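Local structure of galactan 1,3-beta-galactosidase (Phanerochaete chrysosporium, 7BYX) at residues A[88-93]-A[167-172]; A[107-112]-A[127-132]; A[135-140]-A[186-191]. The protein probably hydrolyses beta-1,3-galactan from the chain end, releasing galactose, and carries a carbohydrate-binding module that binds calcium. The protein carries 1 engineered substitution. All blocks are in the same frame, centred on the assembly; numbering follows the deposited sequence.

Overall arrangement
The three contacts lie within the family 43 catalytic domain, a five-bladed beta-propeller. Contact 3 joins the innermost strands of two successive blades and holds Asp137, a galactose-binding residue, though the site holds no sugar here. Contact 2 lies farther out, with its centre about 13 Å from that of contact 3. Ala108 and Ser135 link the two, probably by a backbone hydrogen bond. The side chain of Val110 in contact 2 is still about 10 Å from that of Asp137. Contact 1 is at the periphery, its centre about 18 Å from that of contact 2 and about 20 Å from that of contact 3. Contacts 1 and 2 touch the same N-acetylglucosamine, far from the galactose site.

Contact 1: residues A[88-93]-A[167-172]; sequences NQKNSE and LDANYY. With NAG (2-acetamido-2-deoxy-beta-D-glucopyranose), chain F; ACT (acetate ion), chain X.
Two turns on neighbouring blades of the five-bladed beta-propeller meet here, with Asn88, Lys90 and Asn91 facing Ala169 and Asn170. Loop 88-93 is a hairpin turn with a G1 beta bulge. Loop 167-172 holds a type I turn from Asp168 to Tyr171. With CG anti to the backbone N (chi1 -178°), the amide of Asn88 reaches across to the second turn. ND2 donates to Ala169 O at 3.0 Å, and that oxygen lies in the amide plane. The same nitrogen sits over the centre of one face of the Tyr171 ring, 3.4 Å from Tyr171 CD2. Asn88 OD1 turns back to its own loop and accepts from Asn91 N at 2.9 Å, an Asx motif. Replacing Asn88 by an alanine would probably leave Ala169 O without this donor, Asn91 N without its side-chain acceptor and a gap over the Tyr171 ring. The hydroxyl of Tyr171 is held elsewhere, by Gln148 and Gln142.

Asn170 OD1 is gripped by two donors. Lys90 NZ comes in nearly along the C=O axis, 2.7 Å from Asn170 OD1. The bent end of the lysine also lets NZ bond Asn91 OD1. Asn91 ND2 reaches Asn170 OD1 at 3.0 Å from above the carbonyl plane, in a nearly straight bond of 172°. The two amide planes are turned 43° apart. A water accepts from Asn91 ND2 and donates to Glu93 OE1 and Asn170 O. Asn170 CB covers one face of the Tyr172 ring, while Glu93 OE1 lies in plane at its edge. The 2.4 Å between Tyr172 OH and Glu93 OE1 is very short and doubtful as a bond length. An acetate ion, probably from the crystallisation liquor, puts OXT 2.8 Å from Tyr172 OH.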
loop_
_atom_site.group_PDB
_atom_site.type_symbol
_atom_site.label_atom_id
_atom_site.label_comp_id
_atom_site.label_asym_id
_atom_site.label_seq_id
_atom_site.Cartn_x
_atom_site.Cartn_y
_atom_site.Cartn_z
ATOM N N ASN A 88 -16.063 -18.093 -8.553
ATOM C CA ASN A 88 -16.021 -19.470 -9.022
ATOM C C ASN A 88 -17.166 -19.663 -10.009
ATOM O O ASN A 88 -18.330 -19.738 -9.604
ATOM C CB ASN A 88 -16.137 -20.451 -7.854
ATOM C CG ASN A 88 -16.037 -21.920 -8.307
ATOM O OD1 ASN A 88 -16.960 -22.469 -8.911
ATOM N ND2 ASN A 88 -14.899 -22.548 -8.023
ATOM N N GLN A 89 -16.820 -19.770 -11.297
ATOM C CA GLN A 89 -17.812 -19.897 -12.364
ATOM C C GLN A 89 -18.706 -21.118 -12.171
ATOM O O GLN A 89 -19.926 -21.029 -12.334
ATOM C CB GLN A 89 -17.110 -19.972 -13.726
ATOM C CG GLN A 89 -18.039 -19.778 -14.922
ATOM C CD GLN A 89 -18.804 -21.049 -15.308
ATOM O OE1 GLN A 89 -20.014 -20.999 -15.608
ATOM N NE2 GLN A 89 -18.107 -22.196 -15.294
ATOM N N LYS A 90 -18.109 -22.277 -11.863
ATOM C CA LYS A 90 -18.866 -23.525 -11.779
ATOM C C LYS A 90 -20.024 -23.412 -10.795
ATOM O O LYS A 90 -21.131 -23.875 -11.071
ATOM C CB LYS A 90 -17.950 -24.680 -11.364
ATOM C CG LYS A 90 -18.709 -25.970 -11.071
ATOM C CD LYS A 90 -17.807 -27.192 -11.019
ATOM C CE LYS A 90 -16.945 -27.212 -9.760
ATOM N NZ LYS A 90 -17.781 -27.352 -8.530
ATOM N N ASN A 91 -19.790 -22.809 -9.647
ATOM C CA ASN A 91 -20.821 -22.716 -8.629
ATOM C C ASN A 91 -21.459 -21.341 -8.582
ATOM O O ASN A 91 -22.315 -21.109 -7.721
ATOM C CB ASN A 91 -20.237 -23.068 -7.253
ATOM C CG ASN A 91 -19.525 -24.424 -7.245
ATOM O OD1 ASN A 91 -19.913 -25.350 -7.967
ATOM N ND2 ASN A 91 -18.488 -24.545 -6.424
ATOM N N SER A 92 -21.067 -20.436 -9.484
ATOM C CA SER A 92 -21.451 -19.018 -9.439
ATOM C C SER A 92 -21.338 -18.476 -8.008
ATOM O O SER A 92 -22.287 -17.960 -7.424
ATOM C CB SER A 92 -22.862 -18.793 -10.004
ATOM O OG SER A 92 -22.877 -18.906 -11.425
ATOM N N GLU A 93 -20.145 -18.617 -7.442
ATOM C CA GLU A 93 -19.937 -18.365 -6.027
ATOM C C GLU A 93 -18.687 -17.516 -5.808
ATOM O O GLU A 93 -17.666 -17.704 -6.485
ATOM C CB GLU A 93 -19.816 -19.698 -5.265
ATOM C CG GLU A 93 -19.976 -19.563 -3.751
ATOM C CD GLU A 93 -19.954 -20.904 -3.044
ATOM O OE1 GLU A 93 -19.066 -21.733 -3.359
ATOM O OE2 GLU A 93 -20.830 -21.138 -2.179
ATOM N N LEU A 167 -5.522 -24.952 -5.721
ATOM C CA LEU A 167 -6.791 -25.183 -5.048
ATOM C C LEU A 167 -7.633 -26.175 -5.855
ATOM O O LEU A 167 -7.438 -26.346 -7.055
ATOM C CB LEU A 167 -7.567 -23.872 -4.877
ATOM C CG LEU A 167 -6.831 -22.683 -4.244
ATOM C CD1 LEU A 167 -7.774 -21.490 -4.045
ATOM C CD2 LEU A 167 -6.196 -23.091 -2.927
ATOM N N ASP A 168 -8.602 -26.804 -5.189
ATOM C CA ASP A 168 -9.508 -27.718 -5.886
ATOM C C ASP A 168 -10.510 -26.926 -6.729
ATOM O O ASP A 168 -10.537 -25.693 -6.721
ATOM C CB ASP A 168 -10.230 -28.631 -4.892
ATOM C CG ASP A 168 -11.120 -27.856 -3.904
ATOM O OD1 ASP A 168 -11.841 -26.925 -4.331
ATOM O OD2 ASP A 168 -11.122 -28.194 -2.697
ATOM N N ALA A 169 -11.405 -27.656 -7.401
ATOM C CA ALA A 169 -12.303 -27.051 -8.380
ATOM C C ALA A 169 -13.359 -26.143 -7.750
ATOM O O ALA A 169 -13.956 -25.333 -8.470
ATOM C CB ALA A 169 -12.986 -28.142 -9.213
ATOM N N ASN A 170 -13.614 -26.264 -6.445
ATOM C CA ASN A 170 -14.524 -25.344 -5.758
ATOM C C ASN A 170 -13.836 -24.105 -5.194
ATOM O O ASN A 170 -14.532 -23.172 -4.784
ATOM C CB ASN A 170 -15.232 -26.041 -4.594
ATOM C CG ASN A 170 -16.147 -27.158 -5.047
ATOM O OD1 ASN A 170 -16.854 -27.043 -6.055
ATOM N ND2 ASN A 170 -16.142 -28.246 -4.299
ATOM N N TYR A 171 -12.502 -24.091 -5.131
ATOM C CA TYR A 171 -11.727 -23.095 -4.399
ATOM C C TYR A 171 -11.951 -23.186 -2.896
ATOM O O TYR A 171 -11.765 -22.197 -2.189
ATOM C CB TYR A 171 -12.019 -21.659 -4.870
ATOM C CG TYR A 171 -11.897 -21.395 -6.363
ATOM C CD1 TYR A 171 -11.134 -22.216 -7.199
ATOM C CD2 TYR A 171 -12.535 -20.312 -6.926
ATOM C CE1 TYR A 171 -11.025 -21.941 -8.558
ATOM C CE2 TYR A 171 -12.428 -20.030 -8.267
ATOM C CZ TYR A 171 -11.681 -20.839 -9.088
ATOM O OH TYR A 171 -11.599 -20.519 -10.442
ATOM N N TYR A 172 -12.359 -24.349 -2.383
ATOM C CA TYR A 172 -12.564 -24.514 -0.947
ATOM C C TYR A 172 -11.330 -25.030 -0.227
ATOM O O TYR A 172 -11.238 -24.892 0.998
ATOM C CB TYR A 172 -13.716 -25.492 -0.658
ATOM C CG TYR A 172 -15.099 -25.033 -1.074
ATOM C CD1 TYR A 172 -15.353 -23.707 -1.450
ATOM C CD2 TYR A 172 -16.159 -25.937 -1.093
ATOM C CE1 TYR A 172 -16.642 -23.303 -1.833
ATOM C CE2 TYR A 172 -17.442 -25.547 -1.473
ATOM C CZ TYR A 172 -17.682 -24.236 -1.844
ATOM O OH TYR A 172 -18.969 -23.882 -2.214
HETATM C C1 NAG F . -9.986 -28.254 3.957
HETATM C C2 NAG F . -11.245 -28.256 4.818
HETATM C C3 NAG F . -10.898 -28.307 6.245
HETATM C C4 NAG F . -10.040 -29.482 6.568
HETATM C C5 NAG F . -8.806 -29.522 5.670
HETATM C C6 NAG F . -8.009 -30.766 5.910
HETATM C C7 NAG F . -12.890 -26.979 3.461
HETATM C C8 NAG F . -13.725 -25.735 3.125
HETATM N N2 NAG F . -12.012 -26.998 4.619
HETATM O O3 NAG F . -12.131 -28.363 7.010
HETATM O O4 NAG F . -9.577 -29.299 7.902
HETATM O O5 NAG F . -9.151 -29.462 4.245
HETATM O O6 NAG F . -6.710 -30.482 5.460
HETATM O O7 NAG F . -12.908 -27.956 2.778
HETATM C C ACT X . -21.081 -26.167 -3.038
HETATM O O ACT X . -21.262 -26.477 -1.821
HETATM O OXT ACT X . -21.278 -24.974 -3.432
HETATM C CH3 ACT X . -20.619 -27.239 -4.034
HETATM O O HOH W 1 -17.155 -22.133 -5.347
#

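Contact 2: residues A[107-112]-A[127-132]; sequences AAMVGV and SFKPLG. With NAG (2-acetamido-2-deoxy-beta-D-glucopyranose), chain B; NAG (2-acetamido-2-deoxy-beta-D-glucopyranose), chain F.
A sugar-covered patch beside the N-glycosylation site at Asn173 is built on the pairing of Val110 with Phe128. These two residues form an antiparallel hydrogen-bonded pair. Val110 N donates to Phe128 O at 2.9 Å, and Phe128 N returns a bond of 2.9 Å to Val110 O. Val110 O also receives a CA-H contact from Ser127, with its CA 3.1 Å away. The Phe128 ring lies between protein and glycan. Its CG sits in the crowded position between the backbone N and the carbonyl carbon (chi1 58°), which brings the ring back over Val110. Val110 CG2 makes a CH-pi contact with one face, 19° off the ring normal and 3.6 Å from Phe128 CE2. Over the opposite face lies C1 of the N-acetylglucosamine of chain F. Val112 CG2 adds an oblique contact.

Strands 109-115 and 123-128 are the outer hairpin of a four-stranded antiparallel propeller blade, and 123-128 is its edge strand. Gly111 faces Ser127 in the next, non-hydrogen-bonded pair. Ser127 OG is bound by Tyr124 and Ser100. The extended Met109 runs alongside the Phe128 backbone and places SD 3.8 Å from Ser127 CB. Trp97 of strand 93-101, the next strand of the blade, packs against both Val110 and Phe128.

Past the strand end, Lys129 is held at both ends. Its backbone N donates to O7 of the N-acetylglucosamine of chain B at 3.1 Å, almost straight at 171°. Its side chain runs extended past CG, then bends at chi3 and chi4. The bends bring NZ to Ala107 O at 3.0 Å, tilted from the carbonyl plane, and NZ also forms a salt bridge with Asp134.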
loop_
_atom_site.group_PDB
_atom_site.type_symbol
_atom_site.label_atom_id
_atom_site.label_comp_id
_atom_site.label_asym_id
_atom_site.label_seq_id
_atom_site.Cartn_x
_atom_site.Cartn_y
_atom_site.Cartn_z
ATOM N N ALA A 107 -0.827 -19.816 15.299
ATOM C CA ALA A 107 -1.711 -20.805 14.684
ATOM C C ALA A 107 -1.401 -21.012 13.203
ATOM O O ALA A 107 -1.424 -22.150 12.715
ATOM C CB ALA A 107 -3.174 -20.388 14.866
ATOM N N ALA A 108 -1.152 -19.926 12.467
ATOM C CA ALA A 108 -0.690 -19.989 11.077
ATOM C C ALA A 108 -1.660 -20.764 10.171
ATOM O O ALA A 108 -1.291 -21.745 9.502
ATOM C CB ALA A 108 0.720 -20.588 11.015
ATOM N N MET A 109 -2.901 -20.281 10.105
ATOM C CA MET A 109 -3.915 -20.943 9.286
ATOM C C MET A 109 -4.424 -20.046 8.156
ATOM O O MET A 109 -4.158 -18.843 8.109
ATOM C CB MET A 109 -5.104 -21.403 10.140
ATOM C CG MET A 109 -4.795 -22.523 11.080
ATOM S SD MET A 109 -6.241 -22.959 12.096
ATOM C CE MET A 109 -5.508 -24.254 13.097
ATOM N N VAL A 110 -5.168 -20.661 7.233
ATOM C CA VAL A 110 -5.977 -19.952 6.247
ATOM C C VAL A 110 -7.430 -20.114 6.656
ATOM O O VAL A 110 -7.813 -21.121 7.264
ATOM C CB VAL A 110 -5.787 -20.466 4.797
ATOM C CG1 VAL A 110 -4.391 -20.217 4.315
ATOM C CG2 VAL A 110 -6.131 -21.954 4.701
ATOM N N GLY A 111 -8.245 -19.130 6.301
ATOM C CA GLY A 111 -9.680 -19.209 6.499
ATOM C C GLY A 111 -10.395 -19.046 5.173
ATOM O O GLY A 111 -9.902 -18.369 4.264
ATOM N N VAL A 112 -11.569 -19.678 5.061
ATOM C CA VAL A 112 -12.364 -19.644 3.840
ATOM C C VAL A 112 -13.795 -19.248 4.181
ATOM O O VAL A 112 -14.328 -19.647 5.223
ATOM C CB VAL A 112 -12.338 -21.000 3.104
ATOM C CG1 VAL A 112 -13.172 -20.927 1.807
ATOM C CG2 VAL A 112 -10.889 -21.448 2.816
ATOM N N SER A 127 -11.211 -22.626 9.467
ATOM C CA SER A 127 -9.800 -22.369 9.272
ATOM C C SER A 127 -9.015 -23.675 9.318
ATOM O O SER A 127 -9.453 -24.659 9.918
ATOM C CB SER A 127 -9.294 -21.415 10.343
ATOM O OG SER A 127 -9.965 -20.194 10.212
ATOM N N PHE A 128 -7.836 -23.679 8.691
ATOM C CA PHE A 128 -7.027 -24.893 8.637
ATOM C C PHE A 128 -5.618 -24.571 8.152
ATOM O O PHE A 128 -5.370 -23.526 7.545
ATOM C CB PHE A 128 -7.667 -25.955 7.736
ATOM C CG PHE A 128 -7.891 -25.502 6.320
ATOM C CD1 PHE A 128 -9.082 -24.881 5.954
ATOM C CD2 PHE A 128 -6.918 -25.711 5.350
ATOM C CE1 PHE A 128 -9.301 -24.464 4.647
ATOM C CE2 PHE A 128 -7.121 -25.300 4.040
ATOM C CZ PHE A 128 -8.316 -24.670 3.685
ATOM N N LYS A 129 -4.705 -25.506 8.412
ATOM C CA LYS A 129 -3.344 -25.430 7.891
ATOM C C LYS A 129 -3.276 -26.118 6.537
ATOM O O LYS A 129 -3.507 -27.330 6.466
ATOM C CB LYS A 129 -2.369 -26.081 8.852
ATOM C CG LYS A 129 -2.272 -25.368 10.175
ATOM C CD LYS A 129 -1.371 -26.093 11.130
ATOM C CE LYS A 129 0.070 -25.666 10.953
ATOM N NZ LYS A 129 0.303 -24.384 11.654
ATOM N N PRO A 130 -2.949 -25.404 5.450
ATOM C CA PRO A 130 -3.025 -26.003 4.104
ATOM C C PRO A 130 -1.971 -27.080 3.919
ATOM O O PRO A 130 -0.779 -26.845 4.145
ATOM C CB PRO A 130 -2.778 -24.814 3.169
ATOM C CG PRO A 130 -1.997 -23.873 3.969
ATOM C CD PRO A 130 -2.452 -24.019 5.399
ATOM N N LEU A 131 -2.430 -28.271 3.524
ATOM C CA LEU A 131 -1.581 -29.463 3.407
ATOM C C LEU A 131 -0.823 -29.752 4.710
ATOM O O LEU A 131 0.253 -30.366 4.691
ATOM C CB LEU A 131 -0.594 -29.342 2.234
ATOM C CG LEU A 131 -1.153 -29.088 0.829
ATOM C CD1 LEU A 131 -0.035 -28.962 -0.209
ATOM C CD2 LEU A 131 -2.119 -30.191 0.426
ATOM N N GLY A 132 -1.353 -29.297 5.845
ATOM C CA GLY A 132 -0.704 -29.515 7.123
ATOM C C GLY A 132 0.446 -28.586 7.457
ATOM O O GLY A 132 1.071 -28.766 8.506
HETATM C C1 NAG B . -9.177 -29.766 9.129
HETATM C C2 NAG B . -8.160 -29.648 10.244
HETATM C C3 NAG B . -8.544 -30.554 11.357
HETATM C C4 NAG B . -9.901 -30.133 11.861
HETATM C C5 NAG B . -10.941 -30.364 10.750
HETATM C C6 NAG B . -12.327 -29.981 11.179
HETATM C C7 NAG B . -5.720 -29.018 9.575
HETATM C C8 NAG B . -4.410 -29.473 8.915
HETATM N N2 NAG B . -6.834 -29.986 9.636
HETATM O O3 NAG B . -7.552 -30.512 12.427
HETATM O O4 NAG B . -10.253 -30.806 13.081
HETATM O O5 NAG B . -10.604 -29.569 9.559
HETATM O O6 NAG B . -13.047 -29.533 10.055
HETATM O O7 NAG B . -5.798 -27.906 10.033
HETATM C C1 NAG F . -9.986 -28.254 3.957
HETATM C C2 NAG F . -11.245 -28.256 4.818
HETATM C C3 NAG F . -10.898 -28.307 6.245
HETATM C C4 NAG F . -10.040 -29.482 6.568
HETATM C C5 NAG F . -8.806 -29.522 5.670
HETATM C C6 NAG F . -8.009 -30.766 5.910
HETATM C C7 NAG F . -12.890 -26.979 3.461
HETATM C C8 NAG F . -13.725 -25.735 3.125
HETATM N N2 NAG F . -12.012 -26.998 4.619
HETATM O O3 NAG F . -12.131 -28.363 7.010
HETATM O O4 NAG F . -9.577 -29.299 7.902
HETATM O O5 NAG F . -9.151 -29.462 4.245
HETATM O O6 NAG F . -6.710 -30.482 5.460
HETATM O O7 NAG F . -12.908 -27.956 2.778
#

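Contact 3: residues A[135-140]-A[186-191]; sequences SRDESI and LAAPGI. Engineered in segment 186-191: Ala187 (natural residue Glu).
Asp137, a residue of the galactose site, meets Ala187 and Ala188 where the innermost strands of two successive propeller blades lie side by side. The tight part begins at the carboxylate. Asp137 OD2 uses its anti lone pair to accept from Ala188 N at 2.7 Å, in a bond bent to 139°. The same oxygen is 3.2 Å from CB of Ala187, an engineered residue that replaces a glutamate. Arg82 NE makes a long, weak ion pair with this oxygen. Next to this corner, Pro189 CG packs on the peptide between Glu138 and Ser139, 4.0 Å from Glu138 C. Ser139 CB comes within 3.2 Å of Pro189 O.

The wetter part lies along strands 138-140 and 189-191. They run nearly parallel, 18° apart, with axes 6.1 Å from each other. Here waters carry the polar links. One water donates to both Glu138 O and Pro189 O. A second accepts from Ser139 OG at 2.6 Å and donates to Pro189 O. A third joins Ser139 OG and Ile140 O to Ile191 N. With chi1 at -167°, Ser139 OG points away from its backbone N and reaches two of these waters.

Between these two segments most polar links run through water; the one direct bond, from Ala188 N, probably helps fix the orientation of the Asp137 carboxylate.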
loop_
_atom_site.group_PDB
_atom_site.type_symbol
_atom_site.label_atom_id
_atom_site.label_comp_id
_atom_site.label_asym_id
_atom_site.label_seq_id
_atom_site.Cartn_x
_atom_site.Cartn_y
_atom_site.Cartn_z
ATOM N N SER A 135 0.660 -21.332 7.235
ATOM C CA SER A 135 0.260 -20.292 6.300
ATOM C C SER A 135 0.093 -19.016 7.099
ATOM O O SER A 135 -0.679 -18.990 8.058
ATOM C CB SER A 135 -1.049 -20.649 5.584
ATOM O OG SER A 135 -1.198 -19.877 4.401
ATOM N N ARG A 136 0.822 -17.958 6.728
ATOM C CA ARG A 136 0.634 -16.665 7.366
ATOM C C ARG A 136 0.252 -15.699 6.263
ATOM O O ARG A 136 -0.879 -15.758 5.756
ATOM C CB ARG A 136 1.868 -16.300 8.197
ATOM C CG ARG A 136 1.947 -17.107 9.489
ATOM C CD ARG A 136 3.180 -16.792 10.318
ATOM N NE ARG A 136 3.168 -17.506 11.596
ATOM C CZ ARG A 136 3.646 -18.736 11.762
ATOM N NH1 ARG A 136 4.181 -19.391 10.729
ATOM N NH2 ARG A 136 3.582 -19.312 12.958
ATOM N N ASP A 137 1.142 -14.791 5.856
ATOM C CA ASP A 137 0.845 -13.930 4.714
ATOM C C ASP A 137 0.471 -14.789 3.513
ATOM O O ASP A 137 1.157 -15.767 3.201
ATOM C CB ASP A 137 2.062 -13.058 4.377
ATOM C CG ASP A 137 2.065 -11.710 5.115
ATOM O OD1 ASP A 137 1.501 -11.596 6.255
ATOM O OD2 ASP A 137 2.669 -10.762 4.546
ATOM N N GLU A 138 -0.629 -14.440 2.858
ATOM C CA GLU A 138 -1.101 -15.212 1.720
ATOM C C GLU A 138 -1.736 -14.291 0.698
ATOM O O GLU A 138 -2.043 -13.128 0.973
ATOM C CB GLU A 138 -2.121 -16.288 2.125
ATOM C CG GLU A 138 -3.215 -15.795 3.082
ATOM C CD GLU A 138 -4.179 -14.818 2.447
ATOM O OE1 GLU A 138 -4.545 -13.816 3.099
ATOM O OE2 GLU A 138 -4.581 -15.046 1.287
ATOM N N SER A 139 -1.952 -14.847 -0.482
ATOM C CA SER A 139 -2.809 -14.255 -1.489
ATOM C C SER A 139 -3.368 -15.403 -2.319
ATOM O O SER A 139 -3.030 -16.571 -2.103
ATOM C CB SER A 139 -2.045 -13.233 -2.345
ATOM O OG SER A 139 -2.918 -12.421 -3.133
ATOM N N ILE A 140 -4.224 -15.058 -3.274
ATOM C CA ILE A 140 -4.867 -15.992 -4.187
ATOM C C ILE A 140 -4.592 -15.523 -5.608
ATOM O O ILE A 140 -4.735 -14.330 -5.906
ATOM C CB ILE A 140 -6.386 -16.068 -3.956
ATOM C CG1 ILE A 140 -6.676 -16.639 -2.591
ATOM C CG2 ILE A 140 -7.024 -16.940 -4.988
ATOM C CD1 ILE A 140 -6.164 -18.043 -2.459
ATOM N N LEU A 186 9.715 -14.737 2.125
ATOM C CA LEU A 186 8.845 -13.799 1.434
ATOM C C LEU A 186 7.529 -13.611 2.179
ATOM O O LEU A 186 7.013 -14.533 2.816
ATOM C CB LEU A 186 8.567 -14.271 0.009
ATOM C CG LEU A 186 9.826 -14.235 -0.851
ATOM C CD1 LEU A 186 9.485 -14.656 -2.272
ATOM C CD2 LEU A 186 10.431 -12.830 -0.795
ATOM N N ALA A 187 6.976 -12.405 2.075
ATOM C CA ALA A 187 5.672 -12.085 2.648
ATOM C C ALA A 187 4.888 -11.254 1.639
ATOM O O ALA A 187 5.380 -10.930 0.552
ATOM C CB ALA A 187 5.810 -11.347 3.982
ATOM N N ALA A 188 3.649 -10.937 1.999
ATOM C CA ALA A 188 2.759 -10.052 1.252
ATOM C C ALA A 188 2.769 -10.316 -0.266
ATOM O O ALA A 188 2.997 -9.396 -1.049
ATOM C CB ALA A 188 3.101 -8.593 1.545
ATOM N N PRO A 189 2.504 -11.553 -0.695
ATOM C CA PRO A 189 2.620 -11.866 -2.128
ATOM C C PRO A 189 1.464 -11.344 -2.966
ATOM O O PRO A 189 0.367 -11.068 -2.483
ATOM C CB PRO A 189 2.636 -13.398 -2.157
ATOM C CG PRO A 189 1.879 -13.792 -0.938
ATOM C CD PRO A 189 2.157 -12.750 0.099
ATOM N N GLY A 190 1.737 -11.244 -4.261
ATOM C CA GLY A 190 0.715 -11.047 -5.273
ATOM C C GLY A 190 1.312 -11.471 -6.595
ATOM O O GLY A 190 2.535 -11.454 -6.768
ATOM N N ILE A 191 0.450 -11.879 -7.527
ATOM C CA ILE A 191 0.912 -12.298 -8.845
ATOM C C ILE A 191 0.123 -11.576 -9.925
ATOM O O ILE A 191 -1.109 -11.509 -9.866
ATOM C CB ILE A 191 0.830 -13.822 -9.047
ATOM C CG1 ILE A 191 1.996 -14.519 -8.328
ATOM C CG2 ILE A 191 0.903 -14.152 -10.540
ATOM C CD1 ILE A 191 1.947 -16.064 -8.416
HETATM O O HOH W 2 -0.520 -10.872 0.210
HETATM O O HOH W 3 -2.033 -9.998 -3.275
HETATM O O HOH W 4 -2.449 -12.296 -6.388
#